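Local coordinates for protein peroxidase (Cellulomonas bogoriensis 69B4 = DSM 16987, PDB 6QZO) that binds heme b and probably acts as a peroxidase, oxidising substrates at the expense of hydrogen peroxide, at residues A[295-305]-A[338-349]; A[251-259]-A[286-294]. One frame throughout, in Å; residues are numbered along the deposited sequence.

Contact 1: residues A[295-305]-A[338-349]. With HEM (protoporphyrin IX containing Fe), chain I.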
loop_
_atom_site.group_PDB
_atom_site.type_symbol
_atom_site.label_atom_id
_atom_site.label_comp_id
_atom_site.label_asym_id
_atom_site.label_seq_id
_atom_site.Cartn_x
_atom_site.Cartn_y
_atom_site.Cartn_z
ATOM N N ARG A 295 -5.621 -25.706 18.549
ATOM C CA ARG A 295 -6.312 -26.358 17.409
ATOM C C ARG A 295 -5.394 -26.387 16.176
ATOM O O ARG A 295 -5.580 -27.286 15.344
ATOM C CB ARG A 295 -7.634 -25.638 17.119
ATOM C CG ARG A 295 -8.632 -25.711 18.258
ATOM C CD ARG A 295 -9.118 -27.120 18.510
ATOM N NE ARG A 295 -9.873 -27.628 17.371
ATOM C CZ ARG A 295 -10.247 -28.893 17.211
ATOM N NH1 ARG A 295 -9.924 -29.807 18.115
ATOM N NH2 ARG A 295 -10.910 -29.241 16.132
ATOM N N ALA A 296 -4.452 -25.444 16.070
ATOM C CA ALA A 296 -3.582 -25.250 14.885
ATOM C C ALA A 296 -2.274 -26.031 15.042
ATOM O O ALA A 296 -1.615 -26.291 14.009
ATOM C CB ALA A 296 -3.318 -23.785 14.682
ATOM N N ARG A 297 -1.929 -26.402 16.275
ATOM C CA ARG A 297 -0.695 -27.158 16.610
ATOM C C ARG A 297 -0.611 -28.410 15.728
ATOM O O ARG A 297 -1.635 -29.005 15.409
ATOM C CB ARG A 297 -0.697 -27.527 18.098
ATOM C CG ARG A 297 0.644 -28.042 18.587
ATOM C CD ARG A 297 0.643 -28.530 20.013
ATOM N NE ARG A 297 1.993 -28.959 20.344
ATOM C CZ ARG A 297 2.896 -28.230 21.019
ATOM N NH1 ARG A 297 2.602 -26.999 21.432
ATOM N NH2 ARG A 297 4.099 -28.729 21.263
ATOM N N PRO A 298 0.599 -28.841 15.289
ATOM C CA PRO A 298 0.764 -30.140 14.646
ATOM C C PRO A 298 0.272 -31.298 15.529
ATOM O O PRO A 298 0.637 -31.347 16.687
ATOM C CB PRO A 298 2.290 -30.252 14.440
ATOM C CG PRO A 298 2.749 -28.823 14.357
ATOM C CD PRO A 298 1.869 -28.092 15.352
ATOM N N THR A 299 -0.531 -32.184 14.942
ATOM C CA THR A 299 -1.003 -33.467 15.541
ATOM C C THR A 299 -0.033 -34.590 15.152
ATOM O O THR A 299 0.109 -35.528 15.928
ATOM C CB THR A 299 -2.460 -33.719 15.135
ATOM O OG1 THR A 299 -3.247 -33.422 16.290
ATOM C CG2 THR A 299 -2.746 -35.113 14.637
ATOM N N GLN A 300 0.586 -34.482 13.974
ATOM C CA GLN A 300 1.650 -35.383 13.472
ATOM C C GLN A 300 2.776 -34.507 12.927
ATOM O O GLN A 300 2.487 -33.374 12.540
ATOM C CB GLN A 300 1.100 -36.278 12.360
ATOM C CG GLN A 300 -0.088 -37.113 12.783
ATOM C CD GLN A 300 0.312 -38.283 13.650
ATOM O OE1 GLN A 300 1.493 -38.586 13.856
ATOM N NE2 GLN A 300 -0.693 -38.982 14.143
ATOM N N ARG A 301 4.000 -35.030 12.883
ATOM C CA ARG A 301 5.195 -34.263 12.444
ATOM C C ARG A 301 4.857 -33.437 11.191
ATOM O O ARG A 301 5.261 -32.246 11.161
ATOM C CB ARG A 301 6.372 -35.186 12.153
ATOM C CG ARG A 301 7.560 -34.460 11.538
ATOM C CD ARG A 301 8.861 -35.219 11.697
ATOM N NE ARG A 301 9.946 -34.369 11.221
ATOM C CZ ARG A 301 10.307 -34.227 9.943
ATOM N NH1 ARG A 301 9.685 -34.897 8.982
ATOM N NH2 ARG A 301 11.311 -33.428 9.630
ATOM N N GLU A 302 4.138 -34.012 10.221
ATOM C CA GLU A 302 3.994 -33.421 8.861
ATOM C C GLU A 302 2.917 -32.323 8.840
ATOM O O GLU A 302 2.895 -31.571 7.850
ATOM C CB GLU A 302 3.764 -34.511 7.805
ATOM C CG GLU A 302 2.457 -35.271 7.927
ATOM C CD GLU A 302 2.402 -36.479 8.841
ATOM O OE1 GLU A 302 3.488 -36.880 9.353
ATOM O OE2 GLU A 302 1.270 -36.998 9.037
ATOM N N GLU A 303 2.101 -32.193 9.892
ATOM C CA GLU A 303 0.979 -31.216 9.965
ATOM C C GLU A 303 1.512 -29.827 10.377
ATOM O O GLU A 303 1.027 -29.259 11.367
ATOM C CB GLU A 303 -0.096 -31.716 10.931
ATOM C CG GLU A 303 -0.831 -32.934 10.428
ATOM C CD GLU A 303 -1.975 -33.361 11.331
ATOM O OE1 GLU A 303 -2.043 -32.834 12.462
ATOM O OE2 GLU A 303 -2.821 -34.186 10.896
ATOM N N THR A 304 2.446 -29.295 9.593
ATOM C CA THR A 304 3.132 -27.996 9.786
ATOM C C THR A 304 3.447 -27.426 8.400
ATOM O O THR A 304 3.379 -28.191 7.409
ATOM C CB THR A 304 4.355 -28.177 10.688
ATOM O OG1 THR A 304 4.885 -26.898 11.049
ATOM C CG2 THR A 304 5.435 -29.007 10.036
ATOM N N PHE A 305 3.744 -26.134 8.316
ATOM C CA PHE A 305 4.021 -25.428 7.043
ATOM C C PHE A 305 4.675 -24.084 7.371
ATOM O O PHE A 305 4.519 -23.595 8.512
ATOM C CB PHE A 305 2.728 -25.269 6.228
ATOM C CG PHE A 305 1.507 -24.986 7.059
ATOM C CD1 PHE A 305 1.225 -23.700 7.494
ATOM C CD2 PHE A 305 0.673 -26.017 7.449
ATOM C CE1 PHE A 305 0.123 -23.449 8.296
ATOM C CE2 PHE A 305 -0.428 -25.767 8.249
ATOM C CZ PHE A 305 -0.703 -24.482 8.666
ATOM N N GLN A 338 -0.301 -31.833 4.719
ATOM C CA GLN A 338 0.354 -30.887 5.665
ATOM C C GLN A 338 -0.602 -29.744 6.039
ATOM O O GLN A 338 -0.866 -29.579 7.253
ATOM C CB GLN A 338 1.667 -30.384 5.054
ATOM C CG GLN A 338 2.649 -31.511 4.735
ATOM C CD GLN A 338 4.011 -30.989 4.364
ATOM O OE1 GLN A 338 4.420 -31.050 3.205
ATOM N NE2 GLN A 338 4.712 -30.438 5.347
ATOM N N PHE A 339 -1.124 -29.003 5.062
ATOM C CA PHE A 339 -1.977 -27.810 5.315
ATOM C C PHE A 339 -3.418 -28.235 5.617
ATOM O O PHE A 339 -3.949 -27.892 6.697
ATOM C CB PHE A 339 -1.930 -26.815 4.151
ATOM C CG PHE A 339 -2.829 -25.621 4.361
ATOM C CD1 PHE A 339 -2.402 -24.526 5.091
ATOM C CD2 PHE A 339 -4.121 -25.615 3.854
ATOM C CE1 PHE A 339 -3.235 -23.436 5.287
ATOM C CE2 PHE A 339 -4.961 -24.526 4.075
ATOM C CZ PHE A 339 -4.513 -23.433 4.783
ATOM N N THR A 340 -4.032 -28.958 4.690
ATOM C CA THR A 340 -5.491 -29.253 4.676
ATOM C C THR A 340 -5.955 -29.906 5.975
ATOM O O THR A 340 -7.046 -29.598 6.445
ATOM C CB THR A 340 -5.840 -30.093 3.451
ATOM O OG1 THR A 340 -5.404 -29.286 2.361
ATOM C CG2 THR A 340 -7.307 -30.427 3.347
ATOM N N PRO A 341 -5.209 -30.858 6.572
ATOM C CA PRO A 341 -5.600 -31.434 7.857
ATOM C C PRO A 341 -5.664 -30.394 8.987
ATOM O O PRO A 341 -6.500 -30.537 9.870
ATOM C CB PRO A 341 -4.507 -32.481 8.143
ATOM C CG PRO A 341 -3.963 -32.815 6.766
ATOM C CD PRO A 341 -3.993 -31.490 6.031
ATOM N N VAL A 342 -4.797 -29.373 8.938
ATOM C CA VAL A 342 -4.801 -28.268 9.949
ATOM C C VAL A 342 -6.022 -27.381 9.679
ATOM O O VAL A 342 -6.813 -27.159 10.621
ATOM C CB VAL A 342 -3.493 -27.463 9.955
ATOM C CG1 VAL A 342 -3.594 -26.259 10.875
ATOM C CG2 VAL A 342 -2.300 -28.328 10.332
ATOM N N GLN A 343 -6.198 -26.937 8.434
ATOM C CA GLN A 343 -7.381 -26.138 8.012
ATOM C C GLN A 343 -8.661 -26.886 8.409
ATOM O O GLN A 343 -9.590 -26.216 8.900
ATOM C CB GLN A 343 -7.349 -25.846 6.515
ATOM C CG GLN A 343 -8.443 -24.897 6.052
ATOM C CD GLN A 343 -8.423 -23.588 6.813
ATOM O OE1 GLN A 343 -7.631 -22.678 6.532
ATOM N NE2 GLN A 343 -9.283 -23.488 7.818
ATOM N N ARG A 344 -8.699 -28.205 8.234
ATOM C CA ARG A 344 -9.888 -29.041 8.548
ATOM C C ARG A 344 -10.141 -29.040 10.063
ATOM O O ARG A 344 -11.308 -29.019 10.465
ATOM C CB ARG A 344 -9.718 -30.477 8.013
ATOM C CG ARG A 344 -11.014 -31.294 8.033
ATOM C CD ARG A 344 -11.443 -32.142 6.830
ATOM N NE ARG A 344 -10.290 -32.839 6.303
ATOM C CZ ARG A 344 -10.027 -33.016 5.015
ATOM N NH1 ARG A 344 -10.880 -32.617 4.075
ATOM N NH2 ARG A 344 -8.919 -33.660 4.645
ATOM N N ARG A 345 -9.087 -29.062 10.870
ATOM C CA ARG A 345 -9.191 -29.065 12.351
ATOM C C ARG A 345 -9.704 -27.698 12.832
ATOM O O ARG A 345 -10.563 -27.687 13.741
ATOM C CB ARG A 345 -7.864 -29.470 13.001
ATOM C CG ARG A 345 -8.001 -29.929 14.449
ATOM C CD ARG A 345 -6.826 -30.775 14.916
ATOM N NE ARG A 345 -5.582 -30.076 14.652
ATOM C CZ ARG A 345 -4.577 -30.483 13.854
ATOM N NH1 ARG A 345 -4.576 -31.652 13.215
ATOM N NH2 ARG A 345 -3.508 -29.696 13.755
ATOM N N LEU A 346 -9.252 -26.595 12.217
ATOM C CA LEU A 346 -9.735 -25.227 12.556
ATOM C C LEU A 346 -11.195 -25.067 12.127
ATOM O O LEU A 346 -11.950 -24.425 12.865
ATOM C CB LEU A 346 -8.862 -24.171 11.876
ATOM C CG LEU A 346 -7.393 -24.186 12.288
ATOM C CD1 LEU A 346 -6.705 -22.916 11.829
ATOM C CD2 LEU A 346 -7.244 -24.368 13.800
ATOM N N ASP A 347 -11.582 -25.622 10.978
ATOM C CA ASP A 347 -12.993 -25.573 10.522
ATOM C C ASP A 347 -13.876 -26.228 11.590
ATOM O O ASP A 347 -14.939 -25.683 11.853
ATOM C CB ASP A 347 -13.198 -26.256 9.165
ATOM C CG ASP A 347 -14.650 -26.274 8.728
ATOM O OD1 ASP A 347 -15.223 -25.191 8.560
ATOM O OD2 ASP A 347 -15.195 -27.377 8.575
ATOM N N ALA A 348 -13.444 -27.361 12.156
ATOM C CA ALA A 348 -14.230 -28.168 13.123
ATOM C C ALA A 348 -14.422 -27.373 14.424
ATOM O O ALA A 348 -15.547 -27.394 14.957
ATOM C CB ALA A 348 -13.573 -29.503 13.370
ATOM N N ALA A 349 -13.388 -26.682 14.910
ATOM C CA ALA A 349 -13.455 -25.820 16.112
ATOM C C ALA A 349 -12.233 -24.903 16.201
ATOM O O ALA A 349 -11.101 -25.399 16.170
ATOM C CB ALA A 349 -13.590 -26.668 17.358
HETATM C CHA HEM I . -0.505 -19.333 15.101
HETATM C CHB HEM I . -3.230 -15.522 13.999
HETATM C CHC HEM I . -5.315 -18.054 10.452
HETATM C CHD HEM I . -2.302 -21.724 11.286
HETATM C C1A HEM I . -1.093 -18.098 15.116
HETATM C C2A HEM I . -0.865 -17.111 16.119
HETATM C C3A HEM I . -1.647 -16.046 15.810
HETATM C C4A HEM I . -2.326 -16.358 14.612
HETATM C CMA HEM I . -1.774 -14.743 16.576
HETATM C CAA HEM I . 0.028 -17.236 17.341
HETATM C CBA HEM I . 1.470 -16.790 17.100
HETATM C CGA HEM I . 2.164 -17.797 16.243
HETATM O O1A HEM I . 2.154 -17.599 14.996
HETATM O O2A HEM I . 2.716 -18.803 16.773
HETATM C C1B HEM I . -4.032 -15.914 12.934
HETATM C C2B HEM I . -5.001 -15.042 12.366
HETATM C C3B HEM I . -5.608 -15.750 11.357
HETATM C C4B HEM I . -4.963 -17.069 11.361
HETATM C CMB HEM I . -5.279 -13.604 12.795
HETATM C CAB HEM I . -6.630 -15.343 10.373
HETATM C CBB HEM I . -6.993 -14.078 10.161
HETATM C C1C HEM I . -4.680 -19.270 10.349
HETATM C C2C HEM I . -5.020 -20.249 9.417
HETATM C C3C HEM I . -4.185 -21.323 9.621
HETATM C C4C HEM I . -3.305 -20.968 10.720
HETATM C CMC HEM I . -6.092 -20.217 8.362
HETATM C CAC HEM I . -4.377 -22.485 8.714
HETATM C CBC HEM I . -3.689 -23.594 8.730
HETATM C C1D HEM I . -1.565 -21.341 12.424
HETATM C C2D HEM I . -0.524 -22.204 13.015
HETATM C C3D HEM I . -0.038 -21.551 14.086
HETATM C C4D HEM I . -0.784 -20.281 14.128
HETATM C CMD HEM I . -0.062 -23.587 12.590
HETATM C CAD HEM I . 1.060 -22.044 15.036
HETATM C CBD HEM I . 0.451 -22.846 16.204
HETATM C CGD HEM I . 1.452 -23.438 17.191
HETATM O O1D HEM I . 2.068 -24.491 16.920
HETATM O O2D HEM I . 1.659 -22.904 18.318
HETATM N NA HEM I . -1.987 -17.621 14.203
HETATM N NB HEM I . -4.048 -17.096 12.318
HETATM N NC HEM I . -3.656 -19.704 11.138
HETATM N ND HEM I . -1.673 -20.208 13.132
HETATM FE FE HEM I . -2.824 -18.744 12.800
#

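Contact 2: residues A[251-259]-A[286-294]. With HEM (protoporphyrin IX containing Fe), chain I.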
loop_
_atom_site.group_PDB
_atom_site.type_symbol
_atom_site.label_atom_id
_atom_site.label_comp_id
_atom_site.label_asym_id
_atom_site.label_seq_id
_atom_site.Cartn_x
_atom_site.Cartn_y
_atom_site.Cartn_z
ATOM N N ARG A 251 -9.648 -11.783 24.049
ATOM C CA ARG A 251 -8.827 -11.802 22.807
ATOM C C ARG A 251 -7.624 -12.721 22.993
ATOM O O ARG A 251 -7.248 -13.416 22.037
ATOM C CB ARG A 251 -8.305 -10.416 22.456
ATOM C CG ARG A 251 -9.357 -9.454 21.930
ATOM C CD ARG A 251 -8.728 -8.107 21.632
ATOM N NE ARG A 251 -9.652 -7.240 20.913
ATOM C CZ ARG A 251 -9.340 -6.058 20.396
ATOM N NH1 ARG A 251 -8.114 -5.582 20.507
ATOM N NH2 ARG A 251 -10.259 -5.356 19.759
ATOM N N GLU A 252 -7.025 -12.688 24.174
ATOM C CA GLU A 252 -5.856 -13.529 24.522
ATOM C C GLU A 252 -6.315 -14.987 24.631
ATOM O O GLU A 252 -5.610 -15.868 24.102
ATOM C CB GLU A 252 -5.194 -12.987 25.786
ATOM C CG GLU A 252 -4.513 -11.653 25.537
ATOM C CD GLU A 252 -3.812 -11.031 26.729
ATOM O OE1 GLU A 252 -4.202 -11.361 27.864
ATOM O OE2 GLU A 252 -2.870 -10.238 26.517
ATOM N N ALA A 253 -7.472 -15.227 25.241
ATOM C CA ALA A 253 -8.047 -16.583 25.384
ATOM C C ALA A 253 -8.303 -17.177 23.989
ATOM O O ALA A 253 -8.085 -18.395 23.827
ATOM C CB ALA A 253 -9.294 -16.553 26.226
ATOM N N THR A 254 -8.730 -16.335 23.032
ATOM C CA THR A 254 -9.110 -16.719 21.647
ATOM C C THR A 254 -7.912 -17.377 20.948
ATOM O O THR A 254 -8.105 -18.388 20.268
ATOM C CB THR A 254 -9.640 -15.518 20.852
ATOM O OG1 THR A 254 -10.907 -15.130 21.379
ATOM C CG2 THR A 254 -9.844 -15.822 19.378
ATOM N N ILE A 255 -6.719 -16.821 21.149
ATOM C CA ILE A 255 -5.453 -17.264 20.500
ATOM C C ILE A 255 -4.731 -18.282 21.385
ATOM O O ILE A 255 -4.201 -19.251 20.824
ATOM C CB ILE A 255 -4.564 -16.044 20.192
ATOM C CG1 ILE A 255 -5.236 -15.109 19.184
ATOM C CG2 ILE A 255 -3.169 -16.475 19.734
ATOM C CD1 ILE A 255 -5.535 -15.731 17.845
ATOM N N GLY A 256 -4.686 -18.031 22.696
ATOM C CA GLY A 256 -3.895 -18.778 23.690
ATOM C C GLY A 256 -2.565 -18.101 23.994
ATOM O O GLY A 256 -1.737 -18.740 24.655
ATOM N N ARG A 257 -2.362 -16.855 23.537
ATOM C CA ARG A 257 -1.132 -16.056 23.799
ATOM C C ARG A 257 -1.496 -14.596 24.122
ATOM O O ARG A 257 -2.556 -14.121 23.662
ATOM C CB ARG A 257 -0.176 -16.115 22.599
ATOM C CG ARG A 257 0.133 -17.525 22.118
ATOM C CD ARG A 257 1.072 -17.559 20.932
ATOM N NE ARG A 257 2.405 -17.578 21.496
ATOM C CZ ARG A 257 3.304 -18.545 21.393
ATOM N NH1 ARG A 257 3.085 -19.625 20.664
ATOM N NH2 ARG A 257 4.455 -18.387 22.025
ATOM N N THR A 258 -0.635 -13.895 24.860
ATOM C CA THR A 258 -0.880 -12.502 25.329
ATOM C C THR A 258 -0.589 -11.533 24.189
ATOM O O THR A 258 0.203 -11.896 23.290
ATOM C CB THR A 258 -0.058 -12.143 26.572
ATOM O OG1 THR A 258 1.311 -12.124 26.175
ATOM C CG2 THR A 258 -0.267 -13.112 27.715
ATOM N N LEU A 259 -1.205 -10.353 24.214
ATOM C CA LEU A 259 -1.051 -9.354 23.123
ATOM C C LEU A 259 0.231 -8.556 23.338
ATOM O O LEU A 259 0.921 -8.269 22.336
ATOM C CB LEU A 259 -2.305 -8.480 23.066
ATOM C CG LEU A 259 -3.509 -9.208 22.472
ATOM C CD1 LEU A 259 -4.817 -8.541 22.879
ATOM C CD2 LEU A 259 -3.378 -9.291 20.953
ATOM N N VAL A 286 -5.872 -23.768 31.029
ATOM C CA VAL A 286 -5.413 -22.345 31.014
ATOM C C VAL A 286 -5.500 -21.836 29.574
ATOM O O VAL A 286 -6.012 -20.739 29.375
ATOM C CB VAL A 286 -3.990 -22.171 31.579
ATOM C CG1 VAL A 286 -3.497 -20.743 31.428
ATOM C CG2 VAL A 286 -3.906 -22.579 33.034
ATOM N N ILE A 287 -4.996 -22.622 28.620
ATOM C CA ILE A 287 -5.215 -22.394 27.164
ATOM C C ILE A 287 -6.489 -23.142 26.786
ATOM O O ILE A 287 -6.564 -24.370 27.070
ATOM C CB ILE A 287 -3.996 -22.843 26.337
ATOM C CG1 ILE A 287 -2.754 -22.016 26.701
ATOM C CG2 ILE A 287 -4.306 -22.770 24.848
ATOM C CD1 ILE A 287 -1.458 -22.678 26.383
ATOM N N ASP A 288 -7.469 -22.422 26.229
ATOM C CA ASP A 288 -8.825 -22.962 25.951
ATOM C C ASP A 288 -8.702 -24.190 25.037
ATOM O O ASP A 288 -7.747 -24.242 24.219
ATOM C CB ASP A 288 -9.710 -21.878 25.336
ATOM C CG ASP A 288 -11.194 -22.164 25.444
ATOM O OD1 ASP A 288 -11.699 -22.917 24.595
ATOM O OD2 ASP A 288 -11.829 -21.656 26.398
ATOM N N LEU A 289 -9.645 -25.126 25.149
ATOM C CA LEU A 289 -9.713 -26.353 24.306
ATOM C C LEU A 289 -9.867 -25.956 22.834
ATOM O O LEU A 289 -9.469 -26.752 21.973
ATOM C CB LEU A 289 -10.880 -27.248 24.754
ATOM C CG LEU A 289 -10.653 -28.105 25.998
ATOM C CD1 LEU A 289 -11.867 -28.989 26.280
ATOM C CD2 LEU A 289 -9.407 -28.979 25.878
ATOM N N GLU A 290 -10.402 -24.762 22.556
ATOM C CA GLU A 290 -10.719 -24.267 21.189
ATOM C C GLU A 290 -9.878 -23.030 20.853
ATOM O O GLU A 290 -10.187 -22.356 19.867
ATOM C CB GLU A 290 -12.220 -23.994 21.113
ATOM C CG GLU A 290 -13.028 -25.283 21.097
ATOM C CD GLU A 290 -14.527 -25.116 21.001
ATOM O OE1 GLU A 290 -15.014 -23.975 21.219
ATOM O OE2 GLU A 290 -15.184 -26.112 20.661
ATOM N N ALA A 291 -8.838 -22.764 21.635
ATOM C CA ALA A 291 -7.851 -21.677 21.409
ATOM C C ALA A 291 -7.103 -21.965 20.103
ATOM O O ALA A 291 -6.795 -23.147 19.853
ATOM C CB ALA A 291 -6.894 -21.578 22.565
ATOM N N HIS A 292 -6.808 -20.921 19.330
ATOM C CA HIS A 292 -6.232 -21.022 17.967
ATOM C C HIS A 292 -4.990 -21.920 17.992
ATOM O O HIS A 292 -4.869 -22.780 17.118
ATOM C CB HIS A 292 -5.940 -19.620 17.399
ATOM C CG HIS A 292 -5.451 -19.616 15.986
ATOM N ND1 HIS A 292 -6.206 -20.104 14.940
ATOM C CD2 HIS A 292 -4.290 -19.169 15.441
ATOM C CE1 HIS A 292 -5.527 -19.973 13.811
ATOM N NE2 HIS A 292 -4.339 -19.391 14.086
ATOM N N ILE A 293 -4.079 -21.703 18.936
ATOM C CA ILE A 293 -2.730 -22.338 18.875
ATOM C C ILE A 293 -2.832 -23.784 19.370
ATOM O O ILE A 293 -1.912 -24.569 19.082
ATOM C CB ILE A 293 -1.674 -21.527 19.652
ATOM C CG1 ILE A 293 -1.886 -21.586 21.167
ATOM C CG2 ILE A 293 -1.616 -20.106 19.125
ATOM C CD1 ILE A 293 -0.691 -21.135 21.955
ATOM N N ARG A 294 -3.888 -24.124 20.101
ATOM C CA ARG A 294 -4.142 -25.533 20.490
ATOM C C ARG A 294 -4.648 -26.277 19.250
ATOM O O ARG A 294 -4.123 -27.347 18.962
ATOM C CB ARG A 294 -5.136 -25.614 21.651
ATOM C CG ARG A 294 -5.422 -27.032 22.113
ATOM C CD ARG A 294 -6.525 -27.066 23.145
ATOM N NE ARG A 294 -6.067 -26.586 24.435
ATOM C CZ ARG A 294 -5.375 -27.305 25.318
ATOM N NH1 ARG A 294 -5.033 -28.558 25.043
ATOM N NH2 ARG A 294 -5.014 -26.764 26.477
HETATM C CHA HEM I . -0.505 -19.333 15.101
HETATM C CHB HEM I . -3.230 -15.522 13.999
HETATM C CHC HEM I . -5.315 -18.054 10.452
HETATM C CHD HEM I . -2.302 -21.724 11.286
HETATM C C1A HEM I . -1.093 -18.098 15.116
HETATM C C2A HEM I . -0.865 -17.111 16.119
HETATM C C3A HEM I . -1.647 -16.046 15.810
HETATM C C4A HEM I . -2.326 -16.358 14.612
HETATM C CMA HEM I . -1.774 -14.743 16.576
HETATM C CAA HEM I . 0.028 -17.236 17.341
HETATM C CBA HEM I . 1.470 -16.790 17.100
HETATM C CGA HEM I . 2.164 -17.797 16.243
HETATM O O1A HEM I . 2.154 -17.599 14.996
HETATM O O2A HEM I . 2.716 -18.803 16.773
HETATM C C1B HEM I . -4.032 -15.914 12.934
HETATM C C2B HEM I . -5.001 -15.042 12.366
HETATM C C3B HEM I . -5.608 -15.750 11.357
HETATM C C4B HEM I . -4.963 -17.069 11.361
HETATM C CMB HEM I . -5.279 -13.604 12.795
HETATM C CAB HEM I . -6.630 -15.343 10.373
HETATM C CBB HEM I . -6.993 -14.078 10.161
HETATM C C1C HEM I . -4.680 -19.270 10.349
HETATM C C2C HEM I . -5.020 -20.249 9.417
HETATM C C3C HEM I . -4.185 -21.323 9.621
HETATM C C4C HEM I . -3.305 -20.968 10.720
HETATM C CMC HEM I . -6.092 -20.217 8.362
HETATM C CAC HEM I . -4.377 -22.485 8.714
HETATM C CBC HEM I . -3.689 -23.594 8.730
HETATM C C1D HEM I . -1.565 -21.341 12.424
HETATM C C2D HEM I . -0.524 -22.204 13.015
HETATM C C3D HEM I . -0.038 -21.551 14.086
HETATM C C4D HEM I . -0.784 -20.281 14.128
HETATM C CMD HEM I . -0.062 -23.587 12.590
HETATM C CAD HEM I . 1.060 -22.044 15.036
HETATM C CBD HEM I . 0.451 -22.846 16.204
HETATM C CGD HEM I . 1.452 -23.438 17.191
HETATM O O1D HEM I . 2.068 -24.491 16.920
HETATM O O2D HEM I . 1.659 -22.904 18.318
HETATM N NA HEM I . -1.987 -17.621 14.203
HETATM N NB HEM I . -4.048 -17.096 12.318
HETATM N NC HEM I . -3.656 -19.704 11.138
HETATM N ND HEM I . -1.673 -20.208 13.132
HETATM FE FE HEM I . -2.824 -18.744 12.800
#

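Contact 1: residues A[295-305]-A[338-349]
Arg295 and Arg345 exchange hydrogen bonds with each other's backbone carbonyls, tying the end of helix 292-296 to the C-terminal half of helix 340-348. Arg345 NE donates to Arg295 O at 2.9 Å, with the oxygen near the plane of the Arg345 guanidinium. In return, Arg295 NH2 reaches Arg345 O, which also accepts from Ala349 N on the opposite face of that carbonyl, while Arg295 NE bonds to Ala349 O at 2.8 Å. Bends at chi2 and chi3 (-66° and -65°) fold the Arg295 chain back onto this helix end, with Arg345 CG over one guanidinium face and Ala349 CB over the other. With an alanine at this position, Ala349 O and Arg345 O would probably each lose a donor, leaving the end of helix 340-348 less firmly tied.

A salt bridge joins Arg345 NH1 to Glu303, although the carboxylate oxygen is less certainly placed. Gln338 NE2 donates to Glu302 O at 3.3 Å, in the carbonyl plane and on a lone pair; its OE1 accepts from Asp334 N.

Apolar packing adds an edge-to-face pair, the edge of Phe339 meeting the face of Phe305 with planes at 56°. Val342 CG2 touches the rim of Phe305 at CE2 (3.8 Å), and Leu346 CD2 packs on Arg295 CB. Phe305, Phe339, Val342 CG1 and Leu346 CD1 gather around one heme vinyl and its pyrrole, forming part of the heme pocket of a DyP-type peroxidase.

Contact 2: residues A[251-259]-A[286-294]
His292 and Ile255 lie side by side and point the same way, toward the heme. From its root outward, His292 first sets CB against Ile255 CD1 at 3.9 Å, with Thr254 O and Ile255 O also beside that CB. CG stands anti to the backbone N (chi1 -176°), which carries the imidazole away from the backbone toward the porphyrin. Along the ring, CD2 lies 3.0 Å from the heme nitrogen NA and CE1 lies 3.3 Å from NC, on the two flanks of the iron. At the tip, NE2 binds the iron at 2.1 Å. The other ring nitrogen, ND1, is hydrogen-bonded to Asp350 OD2, a second-shell carboxylate that fixes the rotation of the ring.

The backbone beneath the histidine is anchored too. His292 N donates to Thr254 O at 3.0 Å, and Ile293 N donates to Ile255 O at 3.1 Å with an N-H...O angle of 154°, so the final carbonyls of helix 248-255 receive the first NH groups of helix 292-296. Ala291, the N-cap residue, adds a CA-H...O contact to Thr254 O. Gly256 follows with positive phi (97°), its CA set against Ile287 CG2 and its O near Ile293 CD1.

Around this junction, Ile293 CG2 meets Ile255 CG2 and its CD1 touches Arg257 CG at 3.7 Å. The Arg257 chain runs on past the base of a heme propionate, while its NE is held by Gly262 O. Together these elements form the proximal side of the heme site, with the Asp-His-iron arrangement characteristic of many heme peroxidases.

In the fold
The two contacts follow one another along the chain, contact 2 closing at Arg294 where contact 1 opens at Arg295, and their centres lie about 16 Å apart. Both use helix 292-296: its start is joined to helix 248-255 and its end to helix 340-348, all within the C-terminal part of the DyP-type peroxidase chain. They also touch directly, Leu346 CD1 lying 3.7 Å from CE1 of the axial His292. Strands 306-314 and 323-332, neighbours in the antiparallel sheet of this region, fall between the segments of contact 1. The short helix carrying the iron ligand is thus fixed at both ends, and each contact contributes residues to the same heme pocket.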